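Local coordinates for thiamine pyrophosphokinase (Candida albicans, PDB 2G9Z), which catalyses the transfer of a pyrophosphate group from ATP to thiamine, yielding thiamine diphosphate, the active cofactor form of vitamin B1, at residues L165-N170 / I203-Y208; M265-N270 / P274-G279. All coordinates share one frame; numbering follows the deposited sequence.

Overall arrangement
Two small, mainly apolar contacts lie on opposite sides of the chain's centre, their own centres about 32 Å apart, and both reach the same large mixed sheet. Contact 1 belongs to the catalytic part of the chain and packs residues 165-170 of helix 155-170 against Ile203 and the start of strand 205-210, in the parallel region. Contact 2 belongs to the vitamin B1-binding part and folds the loop 265-270 back onto the residues leading into strand 277-281. Contact 1 is partly buried and rests on isoleucine methyls around a tyrosine ring; contact 2 is buried more fully and rests on a proline in a corner formed by a histidine and a phenylalanine.

Contact 1. Residues L165-N170 / I203-Y208; sequences LHYQLN and IDITIY
Tyr167 carries this helix-on-strand contact, its ring meeting the terminal methyls of Ile203 and Ile205. Just before it in the helix, His166 serves from behind: its CD2 sits over the centre of the Tyr167 ring, on the face turned from the strand, while its ND1 is hydrogen-bonded to Tyr122 OH. At Tyr167 the ring leaves the helix beside the backbone N (chi1 -77°). Its other face receives Ile205 CD1, a CH-pi contact 3.8 Å from the ring centroid and only 5° off the normal, so that the imidazole edge lies on one face and the methyl on the other. Ile203, extended with CG1 anti to its backbone N (chi1 -179°), crosses the tyrosine at about a right angle and sets CD1 3.8 Å from Tyr167 CD1, close also to CB at the ring's root. The phenol reaches past both isoleucines to hydrogen-bond Glu85 OE1, which helps fix its direction. Gln168 adds only a looser touch, NE2 lying 4.4 Å from Ile203 CG2, and its OE1 is taken by Val200 N. The surroundings are the parallel part of a mixed sheet and its helices: Tyr167 and Ile205 both lean on Val65 of neighbouring strand 64-68, Leu165 and Gln168 pack on helix 185-195, and strand 205-210 runs between strands 64-68 and 237-242.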
ATOM      1  N   LEU A 165       7.524  23.147 -11.532  1.00 22.20           N
ATOM      2  CA  LEU A 165       7.390  24.375 -12.302  1.00 23.41           C
ATOM      3  C   LEU A 165       7.589  25.604 -11.423  1.00 24.38           C
ATOM      4  O   LEU A 165       8.161  26.600 -11.865  1.00 25.48           O
ATOM      5  CB  LEU A 165       6.021  24.421 -12.988  1.00 22.70           C
ATOM      6  CG  LEU A 165       5.900  23.456 -14.172  1.00 22.16           C
ATOM      7  CD1 LEU A 165       4.476  23.437 -14.695  1.00 21.01           C
ATOM      8  CD2 LEU A 165       6.866  23.889 -15.273  1.00 22.92           C
ATOM      9  N   HIS A 166       7.124  25.537 -10.179  1.00 24.08           N
ATOM     10  CA  HIS A 166       7.278  26.657  -9.255  1.00 24.77           C
ATOM     11  C   HIS A 166       8.742  27.059  -9.086  1.00 25.72           C
ATOM     12  O   HIS A 166       9.079  28.235  -9.164  1.00 25.60           O
ATOM     13  CB  HIS A 166       6.719  26.310  -7.875  1.00 25.04           C
ATOM     14  CG  HIS A 166       7.154  27.256  -6.797  1.00 24.22           C
ATOM     15  ND1 HIS A 166       6.500  28.438  -6.532  1.00 24.36           N
ATOM     16  CD2 HIS A 166       8.206  27.208  -5.944  1.00 24.31           C
ATOM     17  CE1 HIS A 166       7.128  29.078  -5.561  1.00 25.52           C
ATOM     18  NE2 HIS A 166       8.167  28.353  -5.187  1.00 25.51           N
ATOM     19  N   TYR A 167       9.602  26.077  -8.841  1.00 28.15           N
ATOM     20  CA  TYR A 167      11.024  26.341  -8.642  1.00 29.07           C
ATOM     21  C   TYR A 167      11.744  26.744  -9.919  1.00 31.09           C
ATOM     22  O   TYR A 167      12.924  27.096  -9.897  1.00 31.83           O
ATOM     23  CB  TYR A 167      11.696  25.125  -8.003  1.00 28.40           C
ATOM     24  CG  TYR A 167      11.407  25.030  -6.522  1.00 29.00           C
ATOM     25  CD1 TYR A 167      12.022  25.902  -5.621  1.00 28.42           C
ATOM     26  CD2 TYR A 167      10.471  24.124  -6.027  1.00 28.09           C
ATOM     27  CE1 TYR A 167      11.709  25.879  -4.266  1.00 28.29           C
ATOM     28  CE2 TYR A 167      10.147  24.092  -4.665  1.00 27.84           C
ATOM     29  CZ  TYR A 167      10.770  24.977  -3.793  1.00 27.81           C
ATOM     30  OH  TYR A 167      10.442  24.986  -2.458  1.00 25.23           O
ATOM     31  N   GLN A 168      11.027  26.706 -11.033  1.00 33.17           N
ATOM     32  CA  GLN A 168      11.617  27.095 -12.303  1.00 35.82           C
ATOM     33  C   GLN A 168      11.141  28.477 -12.728  1.00 36.61           C
ATOM     34  O   GLN A 168      11.935  29.313 -13.160  1.00 37.19           O
ATOM     35  CB  GLN A 168      11.259  26.090 -13.399  1.00 36.44           C
ATOM     36  CG  GLN A 168      11.888  24.719 -13.242  1.00 38.71           C
ATOM     37  CD  GLN A 168      13.400  24.779 -13.162  1.00 41.33           C
ATOM     38  OE1 GLN A 168      14.053  25.412 -13.995  1.00 40.58           O
ATOM     39  NE2 GLN A 168      13.965  24.113 -12.161  1.00 39.56           N
ATOM     40  N   LEU A 169       9.842  28.715 -12.575  1.00 37.22           N
ATOM     41  CA  LEU A 169       9.232  29.968 -13.008  1.00 39.10           C
ATOM     42  C   LEU A 169       8.765  30.980 -11.963  1.00 40.29           C
ATOM     43  O   LEU A 169       8.769  32.182 -12.227  1.00 40.78           O
ATOM     44  CB  LEU A 169       8.050  29.645 -13.926  1.00 39.12           C
ATOM     45  CG  LEU A 169       8.311  29.184 -15.365  1.00 40.32           C
ATOM     46  CD1 LEU A 169       9.542  28.306 -15.448  1.00 41.42           C
ATOM     47  CD2 LEU A 169       7.083  28.446 -15.870  1.00 38.87           C
ATOM     48  N   ASN A 170       8.363  30.521 -10.785  1.00 40.98           N
ATOM     49  CA  ASN A 170       7.850  31.456  -9.792  1.00 42.73           C
ATOM     50  C   ASN A 170       8.727  32.652  -9.434  1.00 44.01           C
ATOM     51  O   ASN A 170       8.229  33.774  -9.358  1.00 43.32           O
ATOM     52  CB  ASN A 170       7.453  30.729  -8.510  1.00 41.64           C
ATOM     53  CG  ASN A 170       6.732  31.640  -7.541  1.00 40.86           C
ATOM     54  OD1 ASN A 170       7.336  32.197  -6.623  1.00 41.38           O
ATOM     55  ND2 ASN A 170       5.433  31.819  -7.757  1.00 39.43           N
ATOM     56  N   ILE A 203      18.938  21.655  -8.673  1.00 47.40           N
ATOM     57  CA  ILE A 203      18.287  22.217  -7.497  0.88 44.82           C
ATOM     58  C   ILE A 203      17.786  21.089  -6.598  1.00 42.54           C
ATOM     59  O   ILE A 203      16.990  20.248  -7.015  0.90 42.74           O
ATOM     60  CB  ILE A 203      17.111  23.146  -7.882  0.88 45.84           C
ATOM     61  CG1 ILE A 203      16.476  23.720  -6.611  1.00 45.60           C
ATOM     62  CG2 ILE A 203      16.090  22.389  -8.720  1.00 46.87           C
ATOM     63  CD1 ILE A 203      15.382  24.730  -6.869  0.90 46.35           C
ATOM     64  N   ASP A 204      18.279  21.073  -5.364  1.00 39.80           N
ATOM     65  CA  ASP A 204      17.906  20.051  -4.395  0.82 37.65           C
ATOM     66  C   ASP A 204      16.577  20.365  -3.730  1.00 34.94           C
ATOM     67  O   ASP A 204      16.433  21.379  -3.049  0.93 34.91           O
ATOM     68  CB  ASP A 204      18.994  19.919  -3.331  1.00 39.19           C
ATOM     69  CG  ASP A 204      20.330  19.521  -3.919  1.00 40.22           C
ATOM     70  OD1 ASP A 204      20.408  18.439  -4.538  0.80 39.47           O
ATOM     71  OD2 ASP A 204      21.301  20.291  -3.764  0.57 40.90           O
ATOM     72  N   ILE A 205      15.611  19.478  -3.929  0.97 31.43           N
ATOM     73  CA  ILE A 205      14.281  19.649  -3.367  1.00 29.34           C
ATOM     74  C   ILE A 205      13.895  18.442  -2.518  1.00 27.06           C
ATOM     75  O   ILE A 205      14.154  17.299  -2.891  1.00 25.78           O
ATOM     76  CB  ILE A 205      13.221  19.799  -4.488  1.00 30.94           C
ATOM     77  CG1 ILE A 205      13.623  20.918  -5.452  0.79 31.15           C
ATOM     78  CG2 ILE A 205      11.853  20.078  -3.883  0.99 31.61           C
ATOM     79  CD1 ILE A 205      13.712  22.274  -4.813  1.00 34.20           C
ATOM     80  N   THR A 206      13.286  18.711  -1.372  1.00 24.38           N
ATOM     81  CA  THR A 206      12.811  17.664  -0.480  1.00 23.41           C
ATOM     82  C   THR A 206      11.306  17.871  -0.369  1.00 21.90           C
ATOM     83  O   THR A 206      10.846  18.922   0.083  1.00 21.66           O
ATOM     84  CB  THR A 206      13.443  17.770   0.928  1.00 24.50           C
ATOM     85  OG1 THR A 206      14.852  17.518   0.843  1.00 23.61           O
ATOM     86  CG2 THR A 206      12.810  16.755   1.870  1.00 24.31           C
ATOM     87  N   ILE A 207      10.541  16.879  -0.812  1.00 20.36           N
ATOM     88  CA  ILE A 207       9.090  16.966  -0.763  1.00 19.20           C
ATOM     89  C   ILE A 207       8.490  15.995   0.249  1.00 18.67           C
ATOM     90  O   ILE A 207       8.599  14.779   0.099  1.00 18.63           O
ATOM     91  CB  ILE A 207       8.452  16.645  -2.128  1.00 18.45           C
ATOM     92  CG1 ILE A 207       9.056  17.526  -3.222  1.00 19.37           C
ATOM     93  CG2 ILE A 207       6.939  16.875  -2.051  1.00 18.95           C
ATOM     94  CD1 ILE A 207       8.555  17.174  -4.620  1.00 18.31           C
ATOM     95  N   TYR A 208       7.863  16.549   1.278  1.00 18.05           N
ATOM     96  CA  TYR A 208       7.202  15.756   2.303  1.00 16.78           C
ATOM     97  C   TYR A 208       5.767  15.604   1.824  1.00 17.95           C
ATOM     98  O   TYR A 208       5.073  16.599   1.604  1.00 17.80           O
ATOM     99  CB  TYR A 208       7.257  16.489   3.644  1.00 17.83           C
ATOM    100  CG  TYR A 208       8.659  16.575   4.209  1.00 20.11           C
ATOM    101  CD1 TYR A 208       9.278  15.453   4.757  1.00 19.89           C
ATOM    102  CD2 TYR A 208       9.382  17.766   4.159  1.00 21.70           C
ATOM    103  CE1 TYR A 208      10.584  15.511   5.241  1.00 22.60           C
ATOM    104  CE2 TYR A 208      10.690  17.835   4.640  1.00 22.41           C
ATOM    105  CZ  TYR A 208      11.284  16.703   5.178  1.00 23.85           C
ATOM    106  OH  TYR A 208      12.578  16.764   5.649  1.00 23.57           O
TER

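Contact 2. Residues M265-N270 / P274-G279; sequences MFHKDN and PTPTCG
His267 and Pro276 face each other where the chain turns back on itself, their CA atoms 5.9 Å apart, the loop 265-270 running beside the residues that lead into strand 277-281. The two segments belong to the connection from strand 254-259 of the five-stranded sheet to strand 277-281 of the ten-stranded one, and their contact is a proline in a corner formed by two aromatic side chains. The imidazole, swung out anti to the backbone N of His267 (chi1 -174°), lies across the Thr275-Pro276 peptide. One face covers Pro276 CA, a CH-pi contact 4.0 Å from the ring centroid and 11° off the normal; Thr275 C lies over that same face, nearer the rim. His267 NE2 is hydrogen-bonded to Ser273 O, within the turn, which helps anchor the ring over the proline. Phe266 approaches the pyrrolidine at about a right angle, CE2 coming 3.5 Å from Pro276 CB, and its ring is stacked on Phe50 and meets Tyr260 edge-to-face. Beyond the proline, Thr277 OG1 is hydrogen-bonded to Arg316 NH1 and its side chain packs on Arg216 of the second subunit; Arg316 lines a pocket for the bound thiamine diphosphate analogue, about 9 Å from the Thr275 side chain. The tightest touch of His267 itself is made at the root of the ring, where His267 CB lies 3.5 Å from Pro276 CG.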
ATOM      1  N   MET A 265      14.233   9.527  18.586  1.00 28.28           N
ATOM      2  CA  MET A 265      13.649  10.610  17.807  1.00 29.95           C
ATOM      3  C   MET A 265      12.346  10.195  17.130  1.00 29.18           C
ATOM      4  O   MET A 265      11.407  10.986  17.051  1.00 29.58           O
ATOM      5  CB  MET A 265      14.624  11.067  16.728  1.00 31.28           C
ATOM      6  CG  MET A 265      15.990  11.448  17.227  1.00 32.07           C
ATOM      7  SD  MET A 265      17.078  11.628  15.816  0.30 34.36           S
ATOM      8  CE  MET A 265      16.863  13.351  15.456  1.00 36.95           C
ATOM      9  N   PHE A 266      12.289   8.959  16.636  1.00 28.15           N
ATOM     10  CA  PHE A 266      11.091   8.484  15.941  1.00 27.24           C
ATOM     11  C   PHE A 266      10.462   7.228  16.522  1.00 29.15           C
ATOM     12  O   PHE A 266       9.432   6.757  16.030  1.00 28.79           O
ATOM     13  CB  PHE A 266      11.398   8.241  14.457  1.00 25.11           C
ATOM     14  CG  PHE A 266      12.517   7.261  14.215  1.00 21.66           C
ATOM     15  CD1 PHE A 266      13.846   7.671  14.279  1.00 21.17           C
ATOM     16  CD2 PHE A 266      12.240   5.929  13.927  1.00 19.55           C
ATOM     17  CE1 PHE A 266      14.888   6.769  14.057  1.00 19.22           C
ATOM     18  CE2 PHE A 266      13.272   5.016  13.704  1.00 19.57           C
ATOM     19  CZ  PHE A 266      14.602   5.439  13.769  1.00 21.21           C
ATOM     20  N   HIS A 267      11.077   6.682  17.563  1.00 30.61           N
ATOM     21  CA  HIS A 267      10.557   5.477  18.186  1.00 34.10           C
ATOM     22  C   HIS A 267      10.387   5.680  19.684  1.00 37.03           C
ATOM     23  O   HIS A 267      11.310   5.435  20.460  1.00 36.57           O
ATOM     24  CB  HIS A 267      11.496   4.298  17.922  1.00 33.31           C
ATOM     25  CG  HIS A 267      10.969   2.986  18.418  1.00 32.43           C
ATOM     26  ND1 HIS A 267       9.782   2.446  17.976  1.00 32.50           N
ATOM     27  CD2 HIS A 267      11.471   2.108  19.318  1.00 32.27           C
ATOM     28  CE1 HIS A 267       9.573   1.291  18.582  1.00 33.06           C
ATOM     29  NE2 HIS A 267      10.583   1.061  19.402  1.00 32.83           N
ATOM     30  N   LYS A 268       9.201   6.142  20.071  1.00 41.37           N
ATOM     31  CA  LYS A 268       8.866   6.387  21.469  1.00 45.37           C
ATOM     32  C   LYS A 268       9.466   5.273  22.313  1.00 46.99           C
ATOM     33  O   LYS A 268       9.216   4.096  22.057  1.00 46.48           O
ATOM     34  CB  LYS A 268       7.346   6.418  21.630  1.00 46.90           C
ATOM     35  CG  LYS A 268       6.853   6.770  23.021  1.00 49.24           C
ATOM     36  CD  LYS A 268       5.360   7.053  22.992  1.00 50.52           C
ATOM     37  CE  LYS A 268       5.051   8.240  22.085  1.00 51.33           C
ATOM     38  NZ  LYS A 268       3.590   8.487  21.918  1.00 51.97           N
ATOM     39  N   ASP A 269      10.263   5.652  23.308  1.00 49.02           N
ATOM     40  CA  ASP A 269      10.922   4.683  24.171  1.00 51.44           C
ATOM     41  C   ASP A 269      10.123   3.403  24.354  1.00 53.13           C
ATOM     42  O   ASP A 269       8.967   3.430  24.780  1.00 53.04           O
ATOM     43  CB  ASP A 269      11.223   5.285  25.539  1.00 51.45           C
ATOM     44  CG  ASP A 269      11.939   4.309  26.443  1.00 52.34           C
ATOM     45  OD1 ASP A 269      12.961   3.750  25.999  1.00 53.21           O
ATOM     46  OD2 ASP A 269      11.485   4.091  27.586  1.00 52.71           O
ATOM     47  N   ASN A 270      10.760   2.281  24.034  1.00 54.38           N
ATOM     48  CA  ASN A 270      10.105   0.993  24.151  1.00 55.66           C
ATOM     49  C   ASN A 270      10.030   0.432  25.554  1.00 55.95           C
ATOM     50  O   ASN A 270       9.656   1.122  26.502  1.00 56.75           O
ATOM     51  N   PRO A 274      12.482  -2.854  21.737  1.00 44.02           N
ATOM     52  CA  PRO A 274      13.805  -2.230  21.735  1.00 41.05           C
ATOM     53  C   PRO A 274      14.262  -1.710  20.377  1.00 38.40           C
ATOM     54  O   PRO A 274      15.318  -1.083  20.273  1.00 38.38           O
ATOM     55  CB  PRO A 274      14.702  -3.347  22.253  1.00 43.08           C
ATOM     56  CG  PRO A 274      14.065  -4.564  21.659  1.00 43.00           C
ATOM     57  CD  PRO A 274      12.593  -4.313  21.916  1.00 43.50           C
ATOM     58  N   THR A 275      13.474  -1.953  19.334  1.00 33.18           N
ATOM     59  CA  THR A 275      13.878  -1.505  18.007  1.00 28.35           C
ATOM     60  C   THR A 275      12.740  -1.068  17.093  1.00 24.98           C
ATOM     61  O   THR A 275      11.668  -1.671  17.090  1.00 21.65           O
ATOM     62  CB  THR A 275      14.651  -2.610  17.265  1.00 28.11           C
ATOM     63  OG1 THR A 275      13.844  -3.791  17.205  1.00 27.36           O
ATOM     64  CG2 THR A 275      15.957  -2.925  17.972  1.00 29.79           C
ATOM     65  N   PRO A 276      12.971  -0.006  16.300  1.00 21.63           N
ATOM     66  CA  PRO A 276      11.969   0.511  15.366  1.00 18.79           C
ATOM     67  C   PRO A 276      11.801  -0.501  14.233  1.00 17.63           C
ATOM     68  O   PRO A 276      12.769  -1.141  13.819  1.00 16.66           O
ATOM     69  CB  PRO A 276      12.594   1.811  14.863  1.00 19.40           C
ATOM     70  CG  PRO A 276      13.508   2.217  15.984  1.00 21.17           C
ATOM     71  CD  PRO A 276      14.122   0.907  16.386  1.00 20.03           C
ATOM     72  N   THR A 277      10.582  -0.638  13.731  1.00 15.15           N
ATOM     73  CA  THR A 277      10.305  -1.565  12.642  1.00 13.66           C
ATOM     74  C   THR A 277      10.546  -0.913  11.281  1.00 12.84           C
ATOM     75  O   THR A 277      10.342   0.287  11.116  1.00 13.74           O
ATOM     76  CB  THR A 277       8.847  -2.048  12.708  1.00 16.25           C
ATOM     77  OG1 THR A 277       8.670  -2.841  13.885  1.00 18.20           O
ATOM     78  CG2 THR A 277       8.493  -2.870  11.480  1.00 15.44           C
ATOM     79  N   CYS A 278      10.981  -1.707  10.307  1.00 12.37           N
ATOM     80  CA  CYS A 278      11.219  -1.189   8.963  1.00 12.58           C
ATOM     81  C   CYS A 278      11.065  -2.294   7.927  1.00 12.75           C
ATOM     82  O   CYS A 278      10.947  -3.474   8.264  1.00 11.31           O
ATOM     83  CB  CYS A 278      12.619  -0.572   8.853  1.00 11.91           C
ATOM     84  SG  CYS A 278      13.966  -1.758   9.045  1.00 15.81           S
ATOM     85  N   GLY A 279      11.056  -1.899   6.660  1.00 12.34           N
ATOM     86  CA  GLY A 279      10.914  -2.866   5.594  1.00 12.63           C
ATOM     87  C   GLY A 279      11.592  -2.391   4.334  1.00 11.83           C
ATOM     88  O   GLY A 279      11.784  -1.198   4.144  1.00 13.13           O
TER